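Local coordinates for uncharacterized protein (Nitrosospira multiformis, PDB 3P51) that is of unknown function but, as a member of the polyketide cyclase and lipid transport family, probably binds a hydrophobic ligand, at residues R22-F27 with R70-S75. Sequence-based numbering, arbitrary orientation.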
# COMPACT_ATOMS: atom_id res chain seq x y z
N ARG A 22 4.36 20.66 -2.21
CA ARG A 22 4.52 19.63 -3.24
C ARG A 22 5.86 19.65 -3.98
O ARG A 22 6.16 18.73 -4.74
CB ARG A 22 3.35 19.68 -4.25
CG ARG A 22 3.43 20.82 -5.26
CD ARG A 22 2.19 20.81 -6.17
NE ARG A 22 2.15 21.98 -7.04
CZ ARG A 22 2.41 21.97 -8.35
NH1 ARG A 22 2.73 20.83 -8.96
NH2 ARG A 22 2.34 23.10 -9.05
N ASN A 23 6.65 20.69 -3.77
CA ASN A 23 7.89 20.86 -4.51
C ASN A 23 9.11 20.47 -3.67
O ASN A 23 9.43 21.12 -2.69
CB ASN A 23 8.02 22.31 -5.01
CG ASN A 23 9.17 22.48 -5.98
OD1 ASN A 23 10.27 21.99 -5.76
ND2 ASN A 23 8.91 23.18 -7.09
N PHE A 24 9.76 19.37 -4.05
CA PHE A 24 10.91 18.84 -3.30
C PHE A 24 12.02 19.89 -3.14
O PHE A 24 12.78 19.83 -2.18
CB PHE A 24 11.41 17.57 -4.00
CG PHE A 24 12.58 16.89 -3.32
CD1 PHE A 24 12.38 16.09 -2.21
CD2 PHE A 24 13.86 17.01 -3.85
CE1 PHE A 24 13.47 15.43 -1.59
CE2 PHE A 24 14.95 16.36 -3.25
CZ PHE A 24 14.75 15.57 -2.12
N HIS A 25 12.09 20.87 -4.04
CA HIS A 25 13.12 21.90 -3.93
C HIS A 25 12.65 23.21 -3.29
O HIS A 25 13.43 24.15 -3.18
CB HIS A 25 13.75 22.20 -5.29
CG HIS A 25 14.59 21.09 -5.84
ND1 HIS A 25 14.56 20.72 -7.16
CD2 HIS A 25 15.49 20.28 -5.24
CE1 HIS A 25 15.40 19.72 -7.36
NE2 HIS A 25 15.98 19.43 -6.21
N ASP A 26 11.37 23.28 -2.89
CA ASP A 26 10.87 24.43 -2.14
C ASP A 26 10.49 24.04 -0.71
O ASP A 26 9.42 23.47 -0.47
CB ASP A 26 9.67 25.07 -2.85
CG ASP A 26 9.13 26.29 -2.10
OD1 ASP A 26 9.78 26.74 -1.13
OD2 ASP A 26 8.07 26.81 -2.48
N PHE A 27 11.38 24.35 0.24
CA PHE A 27 11.16 24.04 1.65
C PHE A 27 10.89 25.33 2.45
O PHE A 27 11.02 25.34 3.67
CB PHE A 27 12.38 23.31 2.23
CG PHE A 27 12.04 22.15 3.14
CD1 PHE A 27 10.88 22.14 3.90
CD2 PHE A 27 12.91 21.06 3.25
CE1 PHE A 27 10.59 21.08 4.75
CE2 PHE A 27 12.62 19.99 4.11
CZ PHE A 27 11.45 20.00 4.86
N ARG A 70 -0.55 12.35 -3.24
CA ARG A 70 0.02 13.48 -2.51
C ARG A 70 1.06 13.01 -1.52
O ARG A 70 0.93 13.23 -0.31
CB ARG A 70 -1.07 14.26 -1.76
CG ARG A 70 -2.20 14.79 -2.66
CD ARG A 70 -3.06 15.79 -1.90
NE ARG A 70 -4.09 16.40 -2.75
CZ ARG A 70 -5.32 15.92 -2.88
NH1 ARG A 70 -5.69 14.83 -2.21
NH2 ARG A 70 -6.19 16.53 -3.69
N ARG A 71 2.10 12.35 -2.03
CA ARG A 71 3.15 11.80 -1.19
C ARG A 71 4.53 12.11 -1.77
O ARG A 71 4.73 12.05 -2.98
CB ARG A 71 3.01 10.29 -1.08
CG ARG A 71 4.05 9.67 -0.16
CD ARG A 71 4.05 8.16 -0.23
NE ARG A 71 2.71 7.59 -0.09
CZ ARG A 71 2.12 7.35 1.08
NH1 ARG A 71 2.74 7.65 2.20
NH2 ARG A 71 0.91 6.82 1.11
N ILE A 72 5.48 12.41 -0.88
CA ILE A 72 6.87 12.61 -1.25
C ILE A 72 7.72 11.66 -0.40
O ILE A 72 7.59 11.66 0.81
CB ILE A 72 7.30 14.05 -0.92
CG1 ILE A 72 6.53 15.06 -1.76
CG2 ILE A 72 8.81 14.22 -1.12
CD1 ILE A 72 6.91 16.50 -1.46
N MSE A 73 8.57 10.85 -1.03
CA MSE A 73 9.44 9.97 -0.26
C MSE A 73 10.88 10.22 -0.64
O MSE A 73 11.19 10.42 -1.81
CB MSE A 73 9.13 8.50 -0.50
CG MSE A 73 7.74 8.06 -0.11
SE MSE A 73 7.51 6.12 -0.40
CE MSE A 73 9.27 5.58 0.20
N TYR A 74 11.78 10.18 0.34
CA TYR A 74 13.17 10.49 0.06
C TYR A 74 14.09 9.70 0.96
O TYR A 74 13.71 9.30 2.07
CB TYR A 74 13.41 11.98 0.27
CG TYR A 74 13.02 12.44 1.66
CD1 TYR A 74 13.95 12.45 2.70
CD2 TYR A 74 11.72 12.86 1.94
CE1 TYR A 74 13.59 12.86 3.98
CE2 TYR A 74 11.36 13.27 3.21
CZ TYR A 74 12.29 13.26 4.22
OH TYR A 74 11.92 13.67 5.48
N SER A 75 15.32 9.50 0.50
CA SER A 75 16.38 8.97 1.34
C SER A 75 17.17 10.14 1.90
O SER A 75 17.39 11.13 1.22
CB SER A 75 17.31 8.06 0.54
OG SER A 75 17.90 8.75 -0.56
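In this helix-grip fold of the Bet v 1-like class, Phe24, from the loop after helix 14-21, lies against Ile72 and Tyr74 on the inner face of strand 71-78 in the curved antiparallel sheet. Its large apolar ring suits this buried layer, and two neighbouring ring carbons meet both residues: CD1 of Phe24 is 4.2 Å from CG2 of Ile72, and CE1 of Phe24 is 3.9 Å from CB of Tyr74. A chi1 of -179° turns the ring away from the backbone N of Phe24 and out over the strand. Ile72, branched at CB and so well suited to a strand, divides its work: CG2 meets the ring, while CD1 packs 4.0 Å from O of Arg22, which also hydrogen-bonds to Tyr65.

The loop contains a type I turn from Asn23 to Asp26. Asn23 has a side chain short enough for an Asx turn: N of His25 donates to its OD1 at 2.7 Å. Tyr74 offers Phe24 its CB, whereas its hydroxyl bonds to Tyr129 and Trp110; Arg52 makes cation-pi contacts with both aromatic rings. No hydrogen bond joins the two segments, so apolar packing carries this buried contact, and the turn's own hydrogen bonds help set the backbone from which Phe24 projects.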